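Local coordinates for mandelate racemase/muconate lactonizing enzyme-like protein (Rubrobacter xylanophilus DSM 9941, PDB 3CYJ) that belongs to the mandelate racemase/muconate lactonizing enzyme family of the enolase superfamily and carries a sodium ion in its barrel domain, at residues 201-204 with 205-209; 208-211 with 212-216; 120-124 with 125-129; 285-289 with 290-294; 65-68 with 69-73. All coordinates share one frame; numbering follows the deposited sequence.

Contact 1 (201-204 with 205-209); sequences RKQA and LYWAG
Gln203 and Trp207 sit one helical turn apart, and the carbonyl of the first lies against the indole of the second. Trp207 N donates to Gln203 O at 3.0 Å, and Trp207 CD1 comes within 3.2 Å of the same oxygen. With CG turned beside the backbone N (chi1 -75°), the indole swings back along the helix and brings CD1 to this carbonyl. The Gln203 chain reaches it only loosely, CG lying 4.2 Å from Trp207 CD1, with the amide and ring planes 53° apart. Tyr206 closes one face of the indole, its CE2 standing 3.6 Å above the centre of the Trp207 ring plane.

The neighbouring carbonyls are taken up in the same i to i+4 way: Leu205 N binds Arg201 O at 3.0 Å, Tyr206 N binds Lys202 O at 3.1 Å, and Ala208 N binds Ala204 O at 2.9 Å. Ala204 and Ala208 suit the buried side, where a single methyl lets the helix lie close to its neighbours.

Further out, Tyr199 stacks on Trp207, and Thr200 N gives a hydrogen bond to Gln203 OE1. Arg201 forms a salt bridge with Asp228, whereas Lys202 carries its charge across an interface to Asp265 of the second subunit. These are the opening turns of helix 201-215, the crossover helix of a beta-alpha-beta unit whose strands, 190-194 and 219-221, contribute sodium ligands in the enolase-type barrel.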
loop_
_atom_site.group_PDB
_atom_site.type_symbol
_atom_site.label_atom_id
_atom_site.label_comp_id
_atom_site.label_asym_id
_atom_site.label_seq_id
_atom_site.Cartn_x
_atom_site.Cartn_y
_atom_site.Cartn_z
ATOM N N ARG A 201 -15.310 -12.480 -12.135
ATOM C CA ARG A 201 -14.254 -11.543 -12.512
ATOM C C ARG A 201 -13.656 -11.833 -13.896
ATOM O O ARG A 201 -13.574 -10.937 -14.740
ATOM C CB ARG A 201 -13.126 -11.556 -11.425
ATOM C CG ARG A 201 -13.569 -11.096 -10.037
ATOM C CD ARG A 201 -12.504 -11.220 -8.929
ATOM N NE ARG A 201 -13.042 -10.575 -7.710
ATOM C CZ ARG A 201 -12.462 -10.565 -6.502
ATOM N NH1 ARG A 201 -11.336 -11.210 -6.290
ATOM N NH2 ARG A 201 -13.063 -9.975 -5.480
ATOM N N LYS A 202 -13.169 -13.064 -14.111
ATOM C CA LYS A 202 -12.532 -13.449 -15.377
ATOM C C LYS A 202 -13.519 -13.580 -16.499
ATOM O O LYS A 202 -13.141 -13.405 -17.648
ATOM C CB LYS A 202 -11.725 -14.745 -15.254
ATOM C CG LYS A 202 -10.393 -14.568 -14.509
ATOM C CD LYS A 202 -9.360 -13.719 -15.317
ATOM C CE LYS A 202 -8.368 -12.962 -14.390
ATOM N NZ LYS A 202 -7.367 -13.901 -13.697
ATOM N N GLN A 203 -14.777 -13.883 -16.176
ATOM C CA GLN A 203 -15.875 -13.920 -17.153
ATOM C C GLN A 203 -16.095 -12.510 -17.692
ATOM O O GLN A 203 -16.187 -12.286 -18.911
ATOM C CB GLN A 203 -17.148 -14.458 -16.462
ATOM C CG GLN A 203 -18.228 -15.069 -17.365
ATOM C CD GLN A 203 -19.533 -15.533 -16.579
ATOM O OE1 GLN A 203 -19.625 -15.372 -15.339
ATOM N NE2 GLN A 203 -20.540 -16.068 -17.330
ATOM N N ALA A 204 -16.181 -11.545 -16.784
ATOM C CA ALA A 204 -16.382 -10.157 -17.155
ATOM C C ALA A 204 -15.182 -9.645 -17.994
ATOM O O ALA A 204 -15.355 -8.972 -18.986
ATOM C CB ALA A 204 -16.591 -9.297 -15.893
ATOM N N LEU A 205 -13.960 -9.967 -17.587
ATOM C CA LEU A 205 -12.794 -9.562 -18.383
ATOM C C LEU A 205 -12.897 -10.134 -19.792
ATOM O O LEU A 205 -12.670 -9.419 -20.745
ATOM C CB LEU A 205 -11.465 -9.952 -17.737
ATOM C CG LEU A 205 -10.152 -9.482 -18.440
ATOM C CD1 LEU A 205 -10.042 -7.972 -18.593
ATOM C CD2 LEU A 205 -8.935 -9.968 -17.624
ATOM N N TYR A 206 -13.288 -11.395 -19.941
ATOM C CA TYR A 206 -13.463 -11.971 -21.294
ATOM C C TYR A 206 -14.474 -11.151 -22.116
ATOM O O TYR A 206 -14.204 -10.784 -23.277
ATOM C CB TYR A 206 -13.866 -13.455 -21.246
ATOM C CG TYR A 206 -14.291 -13.940 -22.601
ATOM C CD1 TYR A 206 -13.344 -14.369 -23.525
ATOM C CD2 TYR A 206 -15.647 -13.916 -22.989
ATOM C CE1 TYR A 206 -13.726 -14.759 -24.796
ATOM C CE2 TYR A 206 -16.028 -14.297 -24.232
ATOM C CZ TYR A 206 -15.067 -14.729 -25.136
ATOM O OH TYR A 206 -15.442 -15.101 -26.406
ATOM N N TRP A 207 -15.629 -10.849 -21.509
ATOM C CA TRP A 207 -16.723 -10.206 -22.236
ATOM C C TRP A 207 -16.470 -8.754 -22.561
ATOM O O TRP A 207 -16.921 -8.303 -23.582
ATOM C CB TRP A 207 -18.087 -10.366 -21.544
ATOM C CG TRP A 207 -18.609 -11.750 -21.728
ATOM C CD1 TRP A 207 -18.708 -12.733 -20.766
ATOM C CD2 TRP A 207 -19.028 -12.350 -22.967
ATOM N NE1 TRP A 207 -19.171 -13.885 -21.331
ATOM C CE2 TRP A 207 -19.376 -13.682 -22.685
ATOM C CE3 TRP A 207 -19.166 -11.877 -24.276
ATOM C CZ2 TRP A 207 -19.872 -14.570 -23.687
ATOM C CZ3 TRP A 207 -19.660 -12.734 -25.249
ATOM C CH2 TRP A 207 -19.997 -14.079 -24.947
ATOM N N ALA A 208 -15.790 -8.018 -21.684
ATOM C CA ALA A 208 -15.427 -6.661 -22.013
ATOM C C ALA A 208 -14.680 -6.654 -23.385
ATOM O O ALA A 208 -14.963 -5.812 -24.228
ATOM C CB ALA A 208 -14.547 -6.018 -20.905
ATOM N N GLY A 209 -13.725 -7.576 -23.568
ATOM C CA GLY A 209 -12.930 -7.647 -24.794
ATOM C C GLY A 209 -13.728 -8.170 -26.000
ATOM O O GLY A 209 -13.694 -7.559 -27.086
#

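Contact 2 (208-211 with 212-216); sequences AGAF and AREAG
Ala210 and Glu214 meet in the last turns of helix 201-215, the helix between barrel strands 190-194 and 219-221, and each carbonyl of 208-211 has its i+4 amide. Glu214 N donates to Ala210 O at 2.8 Å, Arg213 N to Gly209 O at 3.0 Å and Ala215 N to Phe211 O at 3.0 Å. The bond from Ala212 N to Ala208 O is longer, 3.2 Å. One step on, Gly216 N binds Ala212 O, and Gly216 then leaves helical geometry with positive phi, a conformation that glycine adopts readily. Ala215 O is taken up by Arg182 NH2.

The side chains separate by environment. Phe211 is buried, packing on Val178, and its flat apolar ring suits this place between helix 174-185 and the loop residues Val167 and Ile217. Glu214 lies beside it with the carboxylate nearly perpendicular to the ring (84°), its OE1 3.8 Å from Phe211 CD1. The same carboxylate folds back on the preceding turn, Glu214 CD lying 3.3 Å from Ala210 O, the carbonyl its own N binds. Pro175 also touches Glu214, and Arg179, which packs on it, may partly offset its charge.

Arg213 is exposed, as its long charged chain suits. A bend at chi3 (-66°) folds its guanidinium back over the helix, laying one face above the Gly209 and Ala210 backbone. Because Gly209 has no side chain, the group can settle there: NH2 lies 3.5 Å from Gly209 O, and NH1 is 3.5 Å from Ala210 CA.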
loop_
_atom_site.group_PDB
_atom_site.type_symbol
_atom_site.label_atom_id
_atom_site.label_comp_id
_atom_site.label_asym_id
_atom_site.label_seq_id
_atom_site.Cartn_x
_atom_site.Cartn_y
_atom_site.Cartn_z
ATOM N N ALA A 208 -15.790 -8.018 -21.684
ATOM C CA ALA A 208 -15.427 -6.661 -22.013
ATOM C C ALA A 208 -14.680 -6.654 -23.385
ATOM O O ALA A 208 -14.963 -5.812 -24.228
ATOM C CB ALA A 208 -14.547 -6.018 -20.905
ATOM N N GLY A 209 -13.725 -7.576 -23.568
ATOM C CA GLY A 209 -12.930 -7.647 -24.794
ATOM C C GLY A 209 -13.728 -8.170 -26.000
ATOM O O GLY A 209 -13.694 -7.559 -27.086
ATOM N N ALA A 210 -14.461 -9.267 -25.786
ATOM C CA ALA A 210 -15.345 -9.848 -26.775
ATOM C C ALA A 210 -16.391 -8.852 -27.316
ATOM O O ALA A 210 -16.576 -8.719 -28.517
ATOM C CB ALA A 210 -16.055 -11.101 -26.184
ATOM N N PHE A 211 -17.121 -8.199 -26.424
ATOM C CA PHE A 211 -18.086 -7.198 -26.836
ATOM C C PHE A 211 -17.432 -6.020 -27.562
ATOM O O PHE A 211 -17.992 -5.557 -28.550
ATOM C CB PHE A 211 -18.885 -6.692 -25.656
ATOM C CG PHE A 211 -19.841 -7.712 -25.059
ATOM C CD1 PHE A 211 -20.561 -8.565 -25.859
ATOM C CD2 PHE A 211 -20.071 -7.735 -23.689
ATOM C CE1 PHE A 211 -21.478 -9.470 -25.291
ATOM C CE2 PHE A 211 -20.973 -8.616 -23.121
ATOM C CZ PHE A 211 -21.674 -9.483 -23.927
ATOM N N ALA A 212 -16.265 -5.540 -27.101
ATOM C CA ALA A 212 -15.534 -4.539 -27.887
ATOM C C ALA A 212 -15.298 -4.967 -29.363
ATOM O O ALA A 212 -15.648 -4.221 -30.294
ATOM C CB ALA A 212 -14.224 -4.122 -27.196
ATOM N N ARG A 213 -14.814 -6.198 -29.572
ATOM C CA ARG A 213 -14.519 -6.728 -30.909
ATOM C C ARG A 213 -15.784 -6.992 -31.723
ATOM O O ARG A 213 -15.864 -6.641 -32.898
ATOM C CB ARG A 213 -13.718 -8.027 -30.820
ATOM C CG ARG A 213 -12.327 -7.906 -30.185
ATOM C CD ARG A 213 -11.523 -9.251 -30.241
ATOM N NE ARG A 213 -12.102 -10.339 -29.417
ATOM C CZ ARG A 213 -11.803 -10.548 -28.126
ATOM N NH1 ARG A 213 -12.376 -11.553 -27.428
ATOM N NH2 ARG A 213 -10.935 -9.735 -27.531
ATOM N N GLU A 214 -16.763 -7.621 -31.091
ATOM C CA GLU A 214 -18.000 -8.028 -31.755
ATOM C C GLU A 214 -18.839 -6.841 -32.188
ATOM O O GLU A 214 -19.454 -6.891 -33.236
ATOM C CB GLU A 214 -18.839 -8.924 -30.836
ATOM C CG GLU A 214 -18.395 -10.327 -30.867
ATOM C CD GLU A 214 -18.608 -11.077 -29.571
ATOM O OE1 GLU A 214 -19.518 -10.694 -28.782
ATOM O OE2 GLU A 214 -17.834 -12.059 -29.355
ATOM N N ALA A 215 -18.915 -5.786 -31.370
ATOM C CA ALA A 215 -19.845 -4.688 -31.699
ATOM C C ALA A 215 -19.350 -3.338 -31.307
ATOM O O ALA A 215 -20.129 -2.389 -31.338
ATOM C CB ALA A 215 -21.244 -4.893 -31.099
ATOM N N GLY A 216 -18.092 -3.219 -30.921
ATOM C CA GLY A 216 -17.556 -1.891 -30.622
ATOM C C GLY A 216 -18.205 -1.152 -29.441
ATOM O O GLY A 216 -18.473 0.062 -29.517
#

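Contact 3 (120-124 with 125-129); sequences PLADA and LPRFH
The short helix 121-124 gives way to the loop leading to barrel strand 132-137, and a salt bridge from Asp123 to Arg127 spans the exit. Arg127 NH1 lies 2.8 Å from Asp123 OD2. This oxygen lies near the guanidinium plane, whereas NH1 meets it from above the carboxylate plane, 56° out of it. An extended Arg127 chain, with CG anti to N (chi1 -175°), carries the head back past the helix, so that one guanidinium face rests on Ala122 CB, 3.6 Å from CZ; a small methyl side chain suits this close approach. On another edge Arg127 NE donates to His129 O at 2.8 Å.

Deeper in, Leu121 CG packs on Leu125 CD1 at 4.0 Å, and both leucines also touch Trp110 and Ile277. Leu125 N makes weak bonds to Leu121 O and Ala122 O where the helix ends. A water donates to Ala122 O at 2.7 Å and to Pro126 O at 3.2 Å.

Asp123 O accepts from Lys113 NZ of the third subunit. With NH1 and NE engaged, NH2 weakly bonded to Ala130 O and one face covered, the guanidinium is probably limited in rotation, and the pairing probably stabilises both charges, which are only partly exposed.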
loop_
_atom_site.group_PDB
_atom_site.type_symbol
_atom_site.label_atom_id
_atom_site.label_comp_id
_atom_site.label_asym_id
_atom_site.label_seq_id
_atom_site.Cartn_x
_atom_site.Cartn_y
_atom_site.Cartn_z
ATOM N N PRO A 120 -38.928 26.809 -11.992
ATOM C CA PRO A 120 -38.587 25.419 -12.366
ATOM C C PRO A 120 -37.543 24.841 -11.366
ATOM O O PRO A 120 -36.708 25.599 -10.846
ATOM C CB PRO A 120 -37.931 25.572 -13.744
ATOM C CG PRO A 120 -38.375 26.975 -14.251
ATOM C CD PRO A 120 -38.503 27.796 -13.011
ATOM N N LEU A 121 -37.606 23.540 -11.060
ATOM C CA LEU A 121 -36.704 23.001 -10.029
ATOM C C LEU A 121 -35.227 23.261 -10.373
ATOM O O LEU A 121 -34.440 23.675 -9.516
ATOM C CB LEU A 121 -36.954 21.497 -9.776
ATOM C CG LEU A 121 -36.092 20.873 -8.661
ATOM C CD1 LEU A 121 -36.128 21.705 -7.422
ATOM C CD2 LEU A 121 -36.498 19.422 -8.344
ATOM N N ALA A 122 -34.878 23.056 -11.641
ATOM C CA ALA A 122 -33.526 23.272 -12.101
ATOM C C ALA A 122 -33.037 24.663 -11.734
ATOM O O ALA A 122 -31.864 24.831 -11.344
ATOM C CB ALA A 122 -33.439 23.029 -13.561
ATOM N N ASP A 123 -33.926 25.658 -11.787
ATOM C CA ASP A 123 -33.575 27.037 -11.417
ATOM C C ASP A 123 -33.478 27.285 -9.922
ATOM O O ASP A 123 -32.820 28.242 -9.503
ATOM C CB ASP A 123 -34.541 28.044 -12.063
ATOM C CG ASP A 123 -34.306 28.187 -13.568
ATOM O OD1 ASP A 123 -35.320 28.293 -14.310
ATOM O OD2 ASP A 123 -33.109 28.155 -14.015
ATOM N N ALA A 124 -34.119 26.444 -9.109
ATOM C CA ALA A 124 -34.008 26.586 -7.649
ATOM C C ALA A 124 -32.718 25.929 -7.078
ATOM O O ALA A 124 -32.316 26.170 -5.934
ATOM C CB ALA A 124 -35.263 26.026 -6.948
ATOM N N LEU A 125 -32.077 25.085 -7.878
ATOM C CA LEU A 125 -30.829 24.451 -7.484
ATOM C C LEU A 125 -29.656 25.201 -8.126
ATOM O O LEU A 125 -29.872 25.972 -9.076
ATOM C CB LEU A 125 -30.864 23.025 -8.004
ATOM C CG LEU A 125 -31.936 22.125 -7.351
ATOM C CD1 LEU A 125 -32.122 20.861 -8.128
ATOM C CD2 LEU A 125 -31.529 21.860 -5.893
ATOM N N PRO A 126 -28.414 24.970 -7.633
ATOM C CA PRO A 126 -27.234 25.506 -8.305
ATOM C C PRO A 126 -27.230 24.959 -9.722
ATOM O O PRO A 126 -27.347 23.761 -9.915
ATOM C CB PRO A 126 -26.076 24.887 -7.515
ATOM C CG PRO A 126 -26.633 24.741 -6.142
ATOM C CD PRO A 126 -28.050 24.236 -6.405
ATOM N N ARG A 127 -27.142 25.798 -10.729
ATOM C CA ARG A 127 -27.365 25.267 -12.047
ATOM C C ARG A 127 -26.137 25.443 -12.942
ATOM O O ARG A 127 -25.658 26.560 -13.152
ATOM C CB ARG A 127 -28.640 25.893 -12.647
ATOM C CG ARG A 127 -29.037 25.296 -13.999
ATOM C CD ARG A 127 -30.440 25.701 -14.423
ATOM N NE ARG A 127 -30.819 24.922 -15.594
ATOM C CZ ARG A 127 -32.006 25.021 -16.201
ATOM N NH1 ARG A 127 -32.893 25.909 -15.745
ATOM N NH2 ARG A 127 -32.291 24.263 -17.271
ATOM N N PHE A 128 -25.660 24.317 -13.477
ATOM C CA PHE A 128 -24.519 24.260 -14.393
ATOM C C PHE A 128 -25.004 24.074 -15.818
ATOM O O PHE A 128 -24.343 24.547 -16.733
ATOM C CB PHE A 128 -23.596 23.053 -14.079
ATOM C CG PHE A 128 -22.703 23.236 -12.854
ATOM C CD1 PHE A 128 -21.480 23.921 -12.943
ATOM C CD2 PHE A 128 -23.079 22.720 -11.645
ATOM C CE1 PHE A 128 -20.664 24.089 -11.826
ATOM C CE2 PHE A 128 -22.273 22.873 -10.490
ATOM C CZ PHE A 128 -21.068 23.558 -10.583
ATOM N N HIS A 129 -26.106 23.350 -16.029
ATOM C CA HIS A 129 -26.518 22.955 -17.368
ATOM C C HIS A 129 -27.920 23.429 -17.713
ATOM O O HIS A 129 -28.850 23.376 -16.848
ATOM C CB HIS A 129 -26.487 21.427 -17.561
ATOM C CG HIS A 129 -25.248 20.762 -17.024
ATOM N ND1 HIS A 129 -23.981 20.998 -17.539
ATOM C CD2 HIS A 129 -25.085 19.890 -15.997
ATOM C CE1 HIS A 129 -23.103 20.285 -16.860
ATOM N NE2 HIS A 129 -23.745 19.617 -15.908
HETATM O O HOH W 1 -29.970 22.973 -11.656
#

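Contact 4 (285-289 with 290-294); sequences GICRG and HQIPF
Cys287 packs tightly against the chain as it turns back toward the barrel: its CB lies 3.3 Å from Ile292 O and its SG 3.7 Å from Phe294 CB. The sulfur also makes a sulfur-aromatic contact, 5.4 Å from the centroid of the Phe294 ring and oblique to it. A small, weakly polar thiol fits between these groups, with Leu267 of strand 266-269 also against it.

On another buried side of the helix end, His290 adds a second grip to its helical bond. Both its backbone N and its ring ND1 reach Ile286 O at 3.1 Å, from opposite faces of the carbonyl plane, which helps to fix the ring's rotation beside Ile286 CG2.

The helix ends here in a Schellman motif: Ile292 N binds Cys287 O at 3.0 Å, while Gln291, the C-prime residue with positive phi (61°), gives a weak bond from N to Arg288 O.

Side-chain packing is looser on the partly exposed side. The bent Arg288 chain passes obliquely by Gln291, NH2 staying 3.7 Å from Gln291 NE2, and its NE has a long, weak ion pair with Glu311. Gln291 still holds the backbone: bent at chi2 (-75°), it places NE2 in the carbonyl plane of Arg288 O, 2.6 Å away, leaving OE1 to a weak bond with Ser225 of the fourth subunit.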
loop_
_atom_site.group_PDB
_atom_site.type_symbol
_atom_site.label_atom_id
_atom_site.label_comp_id
_atom_site.label_asym_id
_atom_site.label_seq_id
_atom_site.Cartn_x
_atom_site.Cartn_y
_atom_site.Cartn_z
ATOM N N GLY A 285 -18.838 16.707 -5.711
ATOM C CA GLY A 285 -17.679 16.730 -4.857
ATOM C C GLY A 285 -16.964 15.409 -4.872
ATOM O O GLY A 285 -15.736 15.374 -4.840
ATOM N N ILE A 286 -17.702 14.299 -4.933
ATOM C CA ILE A 286 -17.005 13.020 -5.061
ATOM C C ILE A 286 -16.394 12.880 -6.435
ATOM O O ILE A 286 -15.239 12.510 -6.581
ATOM C CB ILE A 286 -17.884 11.789 -4.716
ATOM C CG1 ILE A 286 -18.374 11.861 -3.259
ATOM C CG2 ILE A 286 -17.106 10.531 -4.949
ATOM C CD1 ILE A 286 -17.381 11.478 -2.289
ATOM N N CYS A 287 -17.182 13.187 -7.445
ATOM C CA CYS A 287 -16.744 12.996 -8.809
ATOM C C CYS A 287 -15.626 13.955 -9.224
ATOM O O CYS A 287 -14.678 13.523 -9.860
ATOM C CB CYS A 287 -17.927 13.080 -9.777
ATOM S SG CYS A 287 -18.930 11.563 -9.670
ATOM N N ARG A 288 -15.755 15.245 -8.923
ATOM C CA ARG A 288 -14.676 16.198 -9.261
ATOM C C ARG A 288 -13.410 15.912 -8.414
ATOM O O ARG A 288 -12.277 16.019 -8.917
ATOM C CB ARG A 288 -15.112 17.674 -9.063
ATOM C CG ARG A 288 -16.395 18.140 -9.747
ATOM C CD ARG A 288 -16.344 17.937 -11.251
ATOM N NE ARG A 288 -15.264 18.663 -11.907
ATOM C CZ ARG A 288 -14.228 18.098 -12.531
ATOM N NH1 ARG A 288 -13.296 18.879 -13.095
ATOM N NH2 ARG A 288 -14.102 16.771 -12.607
ATOM N N GLY A 289 -13.595 15.553 -7.138
ATOM C CA GLY A 289 -12.457 15.167 -6.284
ATOM C C GLY A 289 -11.642 13.985 -6.807
ATOM O O GLY A 289 -10.433 13.939 -6.629
ATOM N N HIS A 290 -12.315 13.038 -7.475
ATOM C CA HIS A 290 -11.691 11.857 -8.017
ATOM C C HIS A 290 -11.450 11.970 -9.522
ATOM O O HIS A 290 -10.832 11.077 -10.121
ATOM C CB HIS A 290 -12.580 10.662 -7.763
ATOM C CG HIS A 290 -12.455 10.074 -6.396
ATOM N ND1 HIS A 290 -13.129 10.576 -5.298
ATOM C CD2 HIS A 290 -11.784 8.982 -5.958
ATOM C CE1 HIS A 290 -12.852 9.840 -4.234
ATOM N NE2 HIS A 290 -12.049 8.855 -4.611
ATOM N N GLN A 291 -11.934 13.053 -10.131
ATOM C CA GLN A 291 -11.808 13.303 -11.579
ATOM C C GLN A 291 -12.462 12.268 -12.518
ATOM O O GLN A 291 -11.907 11.912 -13.589
ATOM C CB GLN A 291 -10.324 13.481 -11.994
ATOM C CG GLN A 291 -9.629 14.567 -11.260
ATOM C CD GLN A 291 -10.068 15.876 -11.777
ATOM O OE1 GLN A 291 -9.774 16.237 -12.939
ATOM N NE2 GLN A 291 -10.829 16.599 -10.956
ATOM N N ILE A 292 -13.667 11.835 -12.176
ATOM C CA ILE A 292 -14.360 10.928 -13.029
ATOM C C ILE A 292 -15.722 11.526 -13.381
ATOM O O ILE A 292 -16.314 12.239 -12.570
ATOM C CB ILE A 292 -14.495 9.517 -12.338
ATOM C CG1 ILE A 292 -15.310 9.599 -11.028
ATOM C CG2 ILE A 292 -13.110 8.886 -12.154
ATOM C CD1 ILE A 292 -15.453 8.313 -10.289
ATOM N N PRO A 293 -16.243 11.204 -14.566
ATOM C CA PRO A 293 -17.623 11.566 -14.934
ATOM C C PRO A 293 -18.696 10.854 -14.084
ATOM O O PRO A 293 -18.441 9.839 -13.454
ATOM C CB PRO A 293 -17.765 11.062 -16.407
ATOM C CG PRO A 293 -16.390 10.472 -16.813
ATOM C CD PRO A 293 -15.603 10.268 -15.529
ATOM N N PHE A 294 -19.889 11.434 -14.060
ATOM C CA PHE A 294 -21.024 10.897 -13.345
ATOM C C PHE A 294 -22.135 10.482 -14.354
ATOM O O PHE A 294 -22.263 11.078 -15.422
ATOM C CB PHE A 294 -21.537 11.940 -12.338
ATOM C CG PHE A 294 -22.852 11.590 -11.712
ATOM C CD1 PHE A 294 -22.931 10.650 -10.678
ATOM C CD2 PHE A 294 -24.052 12.179 -12.182
ATOM C CE1 PHE A 294 -24.215 10.317 -10.090
ATOM C CE2 PHE A 294 -25.290 11.890 -11.592
ATOM C CZ PHE A 294 -25.378 10.953 -10.572
#

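Contact 5 (65-68 with 69-73); sequences KLAG and VAEGS
Val69 has a chi1 of 171°, which sets CG2 beside its backbone N and carries this methyl back to Lys65 O, 3.6 Å away. In Glu71 a chi1 of -65° likewise puts CG beside N, so the start of its chain lies against the preceding turn: CG is 3.0 Å from Ala67 O, the carbonyl that Glu71 N itself binds at 2.9 Å. Beyond CG the chain runs extended, which leaves OE2 4.1 Å from Ala67 CB; that oxygen accepts from Leu11 N in strand 8-26. A long acidic residue is well placed to bridge from helix end to sheet.

Leu66 O is shared: Ala70 N approaches nearly straight on, while Val69 N, 2.8 Å away, comes from above the carbonyl plane. Such sharing of one carbonyl is common where a helix tightens toward its C terminus.

Helix 57-70 of the N-terminal domain stops at this point, and a type II beta turn from Ala70 to Ser73 reverses the chain. Gly72, with phi 98°, occupies the third position, where a side chain would press on the preceding carbonyl.

Ser73 closes the turn twice over. Its N donates to Ala70 O at 3.1 Å, and its short hydroxyl chain brings OG to the same oxygen from the same face of the carbonyl plane at 2.7 Å. Arg84 of helix 78-88 bonds both Ser73 OG and Val69 O.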
loop_
_atom_site.group_PDB
_atom_site.type_symbol
_atom_site.label_atom_id
_atom_site.label_comp_id
_atom_site.label_asym_id
_atom_site.label_seq_id
_atom_site.Cartn_x
_atom_site.Cartn_y
_atom_site.Cartn_z
ATOM N N LYS A 65 -42.079 6.827 9.732
ATOM C CA LYS A 65 -40.867 7.460 10.240
ATOM C C LYS A 65 -40.661 8.898 9.716
ATOM O O LYS A 65 -40.048 9.694 10.383
ATOM C CB LYS A 65 -39.608 6.627 9.890
ATOM C CG LYS A 65 -39.501 5.272 10.563
ATOM C CD LYS A 65 -39.661 5.381 12.103
ATOM C CE LYS A 65 -38.511 6.038 12.747
ATOM N NZ LYS A 65 -38.774 6.348 14.212
ATOM N N LEU A 66 -41.135 9.216 8.515
ATOM C CA LEU A 66 -40.707 10.454 7.898
ATOM C C LEU A 66 -41.713 11.616 8.000
ATOM O O LEU A 66 -41.319 12.754 8.231
ATOM C CB LEU A 66 -40.307 10.164 6.433
ATOM C CG LEU A 66 -39.200 9.075 6.288
ATOM C CD1 LEU A 66 -38.727 8.970 4.873
ATOM C CD2 LEU A 66 -37.969 9.347 7.268
ATOM N N ALA A 67 -43.006 11.322 7.853
ATOM C CA ALA A 67 -44.043 12.369 7.819
ATOM C C ALA A 67 -43.937 13.225 9.067
ATOM O O ALA A 67 -43.922 14.461 8.998
ATOM C CB ALA A 67 -45.499 11.725 7.635
ATOM N N GLY A 68 -43.757 12.570 10.208
ATOM C CA GLY A 68 -43.637 13.264 11.451
ATOM C C GLY A 68 -42.431 14.179 11.533
ATOM O O GLY A 68 -42.440 15.137 12.297
ATOM N N VAL A 69 -41.364 13.884 10.791
ATOM C CA VAL A 69 -40.158 14.754 10.834
ATOM C C VAL A 69 -40.385 15.965 9.925
ATOM O O VAL A 69 -39.984 17.077 10.254
ATOM C CB VAL A 69 -38.882 13.970 10.373
ATOM C CG1 VAL A 69 -37.679 14.895 10.186
ATOM C CG2 VAL A 69 -38.567 12.836 11.369
ATOM N N ALA A 70 -41.006 15.709 8.760
ATOM C CA ALA A 70 -41.163 16.718 7.708
ATOM C C ALA A 70 -42.224 17.743 8.102
ATOM O O ALA A 70 -42.035 18.968 7.896
ATOM C CB ALA A 70 -41.508 16.084 6.375
ATOM N N GLU A 71 -43.325 17.242 8.666
ATOM C CA GLU A 71 -44.441 18.088 9.074
ATOM C C GLU A 71 -44.029 19.146 10.090
ATOM O O GLU A 71 -43.384 18.856 11.090
ATOM C CB GLU A 71 -45.627 17.226 9.545
ATOM C CG GLU A 71 -46.172 16.396 8.358
ATOM C CD GLU A 71 -47.335 15.500 8.685
ATOM O OE1 GLU A 71 -47.644 15.313 9.886
ATOM O OE2 GLU A 71 -47.933 14.969 7.708
ATOM N N GLY A 72 -44.347 20.408 9.816
ATOM C CA GLY A 72 -44.069 21.411 10.834
ATOM C C GLY A 72 -42.764 22.092 10.508
ATOM O O GLY A 72 -42.430 23.084 11.169
ATOM N N SER A 73 -42.055 21.600 9.474
ATOM C CA SER A 73 -40.698 22.101 9.127
ATOM C C SER A 73 -40.726 23.315 8.221
ATOM O O SER A 73 -41.686 23.563 7.517
ATOM C CB SER A 73 -39.824 21.025 8.449
ATOM O OG SER A 73 -39.804 19.821 9.190
#

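Overall arrangement
From the N terminus, contact 5 comes first, turning the end of helix 57-70 back beside strand 8-26. Contact 3 follows, where the chain passes from the N-terminal domain toward barrel strand 132-137. Contacts 1 and 2 then run head to tail along helix 201-215, sharing Ala208 and Gly209 and touching through Trp207 and Glu214. Contact 4 comes last, turning helix 283-290 into strand 294-296. Each closes only a short local turn; none encloses or crosses another, and just contacts 1 and 2 overlap. Contacts 5 and 2 are farthest apart, centres about 50 Å, whereas contacts 3 and 4 approach within about 7 Å at their nearest atoms and both touch the third subunit.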